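Local atomic coordinates of bifunctional endo-1,4-beta-xylanase A (Neocallimastix patriciarum, PDB entry 2VG9), a protein that hydrolyses the internal beta-1,4-xylosidic linkages of xylan, as an endo-acting xylanase of glycoside hydrolase family 11 with a beta jelly-roll fold. Residues 77-82 with 207-212; 40-45 with 53-58. All blocks are in the same frame, centred on the assembly; numbering follows the deposited sequence.

Interaction 1 (77-82 with 207-212)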
loop_
_atom_site.group_PDB
_atom_site.type_symbol
_atom_site.label_atom_id
_atom_site.label_comp_id
_atom_site.label_asym_id
_atom_site.label_seq_id
_atom_site.Cartn_x
_atom_site.Cartn_y
_atom_site.Cartn_z
ATOM N N TYR A 77 -5.280 -5.628 -11.000
ATOM C CA TYR A 77 -4.815 -4.292 -11.345
ATOM C C TYR A 77 -4.064 -4.314 -12.686
ATOM O O TYR A 77 -3.519 -5.347 -13.104
ATOM C CB TYR A 77 -3.943 -3.706 -10.198
ATOM C CG TYR A 77 -2.544 -4.316 -10.113
ATOM C CD1 TYR A 77 -1.418 -3.594 -10.548
ATOM C CD2 TYR A 77 -2.360 -5.608 -9.615
ATOM C CE1 TYR A 77 -0.102 -4.179 -10.497
ATOM C CE2 TYR A 77 -1.076 -6.206 -9.554
ATOM C CZ TYR A 77 0.037 -5.482 -10.004
ATOM O OH TYR A 77 1.242 -6.081 -9.932
ATOM N N ALA A 78 -4.079 -3.184 -13.386
ATOM C CA ALA A 78 -3.156 -2.947 -14.517
ATOM C C ALA A 78 -2.748 -1.472 -14.467
ATOM O O ALA A 78 -3.619 -0.596 -14.338
ATOM C CB ALA A 78 -3.811 -3.290 -15.877
ATOM N N ALA A 79 -1.437 -1.235 -14.571
ATOM C CA ALA A 79 -0.816 0.086 -14.434
ATOM C C ALA A 79 0.412 0.245 -15.344
ATOM O O ALA A 79 1.033 -0.734 -15.740
ATOM C CB ALA A 79 -0.396 0.340 -12.975
ATOM N N THR A 80 0.743 1.495 -15.657
ATOM C CA THR A 80 2.102 1.869 -16.058
ATOM C C THR A 80 2.649 2.656 -14.867
ATOM O O THR A 80 1.912 3.361 -14.183
ATOM C CB THR A 80 2.151 2.712 -17.364
ATOM O OG1 THR A 80 1.290 3.830 -17.224
ATOM C CG2 THR A 80 1.655 1.898 -18.556
ATOM N N TYR A 81 3.916 2.446 -14.561
ATOM C CA TYR A 81 4.526 3.014 -13.375
ATOM C C TYR A 81 5.998 3.237 -13.712
ATOM O O TYR A 81 6.653 2.343 -14.236
ATOM C CB TYR A 81 4.326 2.065 -12.187
ATOM C CG TYR A 81 5.337 2.152 -11.085
ATOM C CD1 TYR A 81 5.525 3.327 -10.349
ATOM C CD2 TYR A 81 6.088 1.035 -10.741
ATOM C CE1 TYR A 81 6.458 3.372 -9.294
ATOM C CE2 TYR A 81 7.014 1.072 -9.703
ATOM C CZ TYR A 81 7.205 2.233 -9.001
ATOM O OH TYR A 81 8.126 2.234 -7.993
ATOM N N LYS A 82 6.479 4.446 -13.441
ATOM C CA LYS A 82 7.797 4.874 -13.847
ATOM C C LYS A 82 8.308 5.856 -12.776
ATOM O O LYS A 82 7.554 6.724 -12.323
ATOM C CB LYS A 82 7.671 5.577 -15.210
ATOM C CG LYS A 82 8.957 6.025 -15.886
ATOM C CD LYS A 82 8.717 6.379 -17.390
ATOM C CE LYS A 82 8.492 5.098 -18.293
ATOM N NZ LYS A 82 8.414 5.350 -19.837
ATOM N N ALA A 207 2.220 6.984 -11.990
ATOM C CA ALA A 207 1.592 5.682 -11.913
ATOM C C ALA A 207 0.237 5.909 -12.518
ATOM O O ALA A 207 -0.558 6.703 -11.987
ATOM C CB ALA A 207 1.440 5.214 -10.458
ATOM N N ASP A 208 -0.050 5.209 -13.609
ATOM C CA ASP A 208 -1.339 5.335 -14.219
ATOM C C ASP A 208 -2.047 3.998 -14.064
ATOM O O ASP A 208 -1.765 3.067 -14.805
ATOM C CB ASP A 208 -1.212 5.824 -15.671
ATOM C CG ASP A 208 -2.559 5.987 -16.356
ATOM O OD1 ASP A 208 -3.631 5.990 -15.691
ATOM O OD2 ASP A 208 -2.537 6.088 -17.583
ATOM N N VAL A 209 -2.948 3.924 -13.071
ATOM C CA VAL A 209 -3.719 2.691 -12.778
ATOM C C VAL A 209 -5.039 2.621 -13.560
ATOM O O VAL A 209 -6.049 3.238 -13.185
ATOM C CB VAL A 209 -3.917 2.512 -11.219
ATOM C CG1 VAL A 209 -4.646 1.189 -10.857
ATOM C CG2 VAL A 209 -2.560 2.593 -10.505
ATOM N N THR A 210 -5.039 1.838 -14.642
ATOM C CA THR A 210 -6.139 1.862 -15.582
ATOM C C THR A 210 -7.118 0.767 -15.272
ATOM O O THR A 210 -8.246 0.813 -15.741
ATOM C CB THR A 210 -5.650 1.722 -17.023
ATOM O OG1 THR A 210 -4.845 0.530 -17.134
ATOM C CG2 THR A 210 -4.824 2.939 -17.424
ATOM N N LEU A 211 -6.693 -0.212 -14.473
ATOM C CA LEU A 211 -7.589 -1.256 -13.982
ATOM C C LEU A 211 -7.301 -1.462 -12.529
ATOM O O LEU A 211 -6.154 -1.675 -12.165
ATOM C CB LEU A 211 -7.331 -2.584 -14.716
ATOM C CG LEU A 211 -8.284 -3.773 -14.677
ATOM C CD1 LEU A 211 -7.714 -4.875 -15.649
ATOM C CD2 LEU A 211 -8.520 -4.374 -13.308
ATOM N N LEU A 212 -8.336 -1.413 -11.699
ATOM C CA LEU A 212 -8.199 -1.759 -10.284
ATOM C C LEU A 212 -9.514 -2.294 -9.775
ATOM O O LEU A 212 -10.511 -1.593 -9.774
ATOM C CB LEU A 212 -7.736 -0.570 -9.424
ATOM C CG LEU A 212 -7.533 -0.883 -7.945
ATOM C CD1 LEU A 212 -6.682 -2.119 -7.747
ATOM C CD2 LEU A 212 -6.904 0.344 -7.229
HETATM O O HOH W 1 -1.618 2.539 -17.555
#
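Ala78, Tyr77 and Leu211 lose the most surface where strands 77-82 and 207-212 run antiparallel as sheet neighbours; Ala78 and Leu211 lie at a classic beta bulge, with Tyr77 next to it, paired with Leu212. Thr210 and Leu211 together face Ala78, so its carbonyl oxygen is gripped by two backbone amides: Thr210 N donates from 2.8 Å to Ala78 O, nearly along the C=O axis, and Leu211 N reaches Ala78 O from 3.1 Å in the carbonyl plane, on a lone pair. In return Ala78 N donates a hydrogen bond to Leu211 O at 2.8 Å. On the same face as Ala78 CB, Leu211 CB packs against it at 3.8 Å. Tyr77 points to the other face, its CB 4.0 Å from Leu212 CD1; with CG between the backbone N and carbonyl carbon (chi1 75°) the ring swings clear of strand 207-212, and its OH hydrogen-bonds Glu116. Beyond the bulge the regular pairing resumes, and Asp208 N meets Thr80 O at 2.8 Å. A water donates to Asp208 O and also bonds Thr80 OG1. The Tyr77, Val209 and Leu212 side chains pack on Leu196 of strand 190-200, while strand 40-45 pairs with the far edge of 207-212 and Thr168 and Gly170 bond the outer edge of 77-82.

Interaction 2 (40-45 with 53-58)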
loop_
_atom_site.group_PDB
_atom_site.type_symbol
_atom_site.label_atom_id
_atom_site.label_comp_id
_atom_site.label_asym_id
_atom_site.label_seq_id
_atom_site.Cartn_x
_atom_site.Cartn_y
_atom_site.Cartn_z
ATOM N N PHE A 40 -7.221 5.341 -10.999
ATOM C CA PHE A 40 -6.649 6.647 -10.807
ATOM C C PHE A 40 -5.297 6.704 -11.507
ATOM O O PHE A 40 -4.681 5.672 -11.813
ATOM C CB PHE A 40 -6.441 6.970 -9.310
ATOM C CG PHE A 40 -5.393 6.105 -8.615
ATOM C CD1 PHE A 40 -4.116 6.626 -8.320
ATOM C CD2 PHE A 40 -5.666 4.786 -8.286
ATOM C CE1 PHE A 40 -3.146 5.842 -7.640
ATOM C CE2 PHE A 40 -4.725 3.998 -7.601
ATOM C CZ PHE A 40 -3.455 4.523 -7.277
ATOM N N LYS A 41 -4.839 7.932 -11.725
ATOM C CA LYS A 41 -3.521 8.217 -12.243
ATOM C C LYS A 41 -2.917 9.208 -11.245
ATOM O O LYS A 41 -3.632 10.030 -10.653
ATOM C CB LYS A 41 -3.678 8.876 -13.608
ATOM C CG LYS A 41 -2.382 9.205 -14.356
ATOM C CD LYS A 41 -2.699 10.024 -15.641
ATOM C CE LYS A 41 -1.471 10.102 -16.563
ATOM N NZ LYS A 41 -1.794 10.666 -17.944
ATOM N N ALA A 42 -1.614 9.106 -11.019
ATOM C CA ALA A 42 -0.945 9.985 -10.053
ATOM C C ALA A 42 0.421 10.350 -10.594
ATOM O O ALA A 42 1.016 9.603 -11.392
ATOM C CB ALA A 42 -0.812 9.321 -8.737
ATOM N N GLU A 43 0.921 11.492 -10.145
ATOM C CA GLU A 43 2.193 11.982 -10.586
ATOM C C GLU A 43 2.777 12.749 -9.420
ATOM O O GLU A 43 2.052 13.387 -8.658
ATOM C CB GLU A 43 2.066 12.826 -11.884
ATOM C CG GLU A 43 1.092 14.035 -11.858
ATOM C CD GLU A 43 1.713 15.324 -11.293
ATOM O OE1 GLU A 43 0.963 16.185 -10.755
ATOM O OE2 GLU A 43 2.962 15.484 -11.382
ATOM N N TRP A 44 4.082 12.632 -9.226
ATOM C CA TRP A 44 4.708 13.296 -8.111
ATOM C C TRP A 44 6.043 13.881 -8.521
ATOM O O TRP A 44 6.706 13.361 -9.395
ATOM C CB TRP A 44 4.822 12.369 -6.887
ATOM C CG TRP A 44 5.706 11.130 -7.018
ATOM C CD1 TRP A 44 6.994 10.998 -6.573
ATOM C CD2 TRP A 44 5.351 9.869 -7.602
ATOM N NE1 TRP A 44 7.463 9.737 -6.853
ATOM C CE2 TRP A 44 6.485 9.029 -7.502
ATOM C CE3 TRP A 44 4.196 9.376 -8.238
ATOM C CZ2 TRP A 44 6.496 7.712 -8.001
ATOM C CZ3 TRP A 44 4.208 8.055 -8.729
ATOM C CH2 TRP A 44 5.354 7.252 -8.615
ATOM N N ASN A 45 6.393 15.009 -7.920
ATOM C CA ASN A 45 7.758 15.531 -7.987
ATOM C C ASN A 45 8.135 15.750 -6.555
ATOM O O ASN A 45 7.682 16.731 -5.956
ATOM C CB ASN A 45 7.837 16.871 -8.756
ATOM C CG ASN A 45 7.685 16.698 -10.254
ATOM O OD1 ASN A 45 8.653 16.364 -10.955
ATOM N ND2 ASN A 45 6.468 16.926 -10.763
ATOM N N PHE A 53 5.817 11.292 -0.777
ATOM C CA PHE A 53 4.551 11.353 -1.534
ATOM C C PHE A 53 3.851 10.011 -1.460
ATOM O O PHE A 53 4.509 8.949 -1.507
ATOM C CB PHE A 53 4.819 11.674 -3.024
ATOM C CG PHE A 53 3.585 11.701 -3.895
ATOM C CD1 PHE A 53 2.799 12.852 -3.975
ATOM C CD2 PHE A 53 3.210 10.585 -4.645
ATOM C CE1 PHE A 53 1.668 12.886 -4.788
ATOM C CE2 PHE A 53 2.066 10.607 -5.460
ATOM C CZ PHE A 53 1.303 11.773 -5.534
ATOM N N LEU A 54 2.515 10.045 -1.399
ATOM C CA LEU A 54 1.739 8.813 -1.556
ATOM C C LEU A 54 0.438 9.097 -2.294
ATOM O O LEU A 54 -0.132 10.186 -2.148
ATOM C CB LEU A 54 1.472 8.164 -0.188
ATOM C CG LEU A 54 0.556 8.865 0.815
ATOM C CD1 LEU A 54 -0.948 8.495 0.634
ATOM C CD2 LEU A 54 1.032 8.566 2.270
ATOM N N ALA A 55 -0.009 8.120 -3.092
ATOM C CA ALA A 55 -1.361 8.129 -3.711
ATOM C C ALA A 55 -1.930 6.713 -3.722
ATOM O O ALA A 55 -1.289 5.757 -4.205
ATOM C CB ALA A 55 -1.339 8.716 -5.143
ATOM N N ARG A 56 -3.135 6.570 -3.211
ATOM C CA ARG A 56 -3.709 5.240 -3.050
ATOM C C ARG A 56 -5.219 5.264 -3.110
ATOM O O ARG A 56 -5.864 6.244 -2.708
ATOM C CB ARG A 56 -3.267 4.637 -1.730
ATOM C CG ARG A 56 -3.575 5.480 -0.549
ATOM C CD ARG A 56 -3.290 4.754 0.779
ATOM N NE ARG A 56 -1.864 4.713 1.085
ATOM C CZ ARG A 56 -1.292 5.185 2.185
ATOM N NH1 ARG A 56 -2.004 5.766 3.148
ATOM N NH2 ARG A 56 0.011 5.070 2.312
ATOM N N ARG A 57 -5.766 4.170 -3.605
ATOM C CA ARG A 57 -7.213 3.946 -3.683
ATOM C C ARG A 57 -7.522 2.520 -3.283
ATOM O O ARG A 57 -6.780 1.587 -3.649
ATOM C CB ARG A 57 -7.707 4.177 -5.113
ATOM C CG ARG A 57 -7.691 5.678 -5.512
ATOM C CD ARG A 57 -8.725 5.943 -6.550
ATOM N NE ARG A 57 -10.054 6.015 -5.950
ATOM C CZ ARG A 57 -11.173 6.235 -6.633
ATOM N NH1 ARG A 57 -11.131 6.389 -7.960
ATOM N NH2 ARG A 57 -12.337 6.303 -5.989
ATOM N N GLY A 58 -8.618 2.315 -2.552
ATOM C CA GLY A 58 -8.918 0.949 -2.087
ATOM C C GLY A 58 -10.299 0.752 -1.511
ATOM O O GLY A 58 -11.142 1.641 -1.564
#
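Strands 40-45 and 53-58 face each other across the beta sandwich of the family 11 jelly roll, one from each sheet, with short-segment axes 8.1 Å apart and antiparallel at 175°. At this spacing the strands are not hydrogen-bonded to each other, and the contact is mainly of side chains: Phe40, Ala42 and Trp44 point across to Arg57, Ala55 and Phe53. Packing is tightest at the Trp44 end. Phe53 CG lies anti to its backbone N (chi1 178°), which carries the phenyl ring beneath the Trp44 methylene, and Trp44 CB sits 3.3 Å from the ring centroid in a CH-pi contact over one face. The indole then leads off to one side, so that the planes of its five-membered ring and the phenyl are 15° from parallel but offset, with little overlap. Its NE1 hydrogen-bonds Ser203 OG. In the middle the two small residues let the sheets come close, Ala42 CB meeting Ala55 CB at 3.7 Å. Phe40 fills the other end, its ring reaching across to the aliphatic part of Arg57; the two chains run alongside in opposite senses.

Quite different is the outward side of strand 40-45, where Lys41 and Asn45 are exposed and Glu43 is partly so; their side chains point away from strand 53-58, and Glu43 OE1 bonds Ser31 OG. Arg56 also turns its back on the contact but is buried, with a salt bridge to Glu22 and a cation-pi contact with Tyr96. The Arg57 guanidinium, likewise buried, is held by the carbonyl oxygens of Phe19, Ser20 and Thr39. The bent arginine chain passes beside the Phe40 ring, Arg57 CG 3.5 Å from Phe40 CD2.

In the fold
Strand 40-45 and strand 203-216 are adjacent in one sheet, so the two contacts share a sheet and touch directly: Val209 N probably bonds Phe40 O, and Ala207 O probably accepts from Ala42 N. Interaction 1 works within that sheet, edge to edge, through backbone hydrogen bonds, and is partly buried, with one face inward and the other toward solvent. Interaction 2 works between sheets, joining the same layer to the one containing strand 52-60; it is buried, and aromatic and aliphatic packing takes the place of backbone pairing. At their junction Leu212 CD2 packs against Arg57 O, linking the inward face of 207-212 to the opposing sheet.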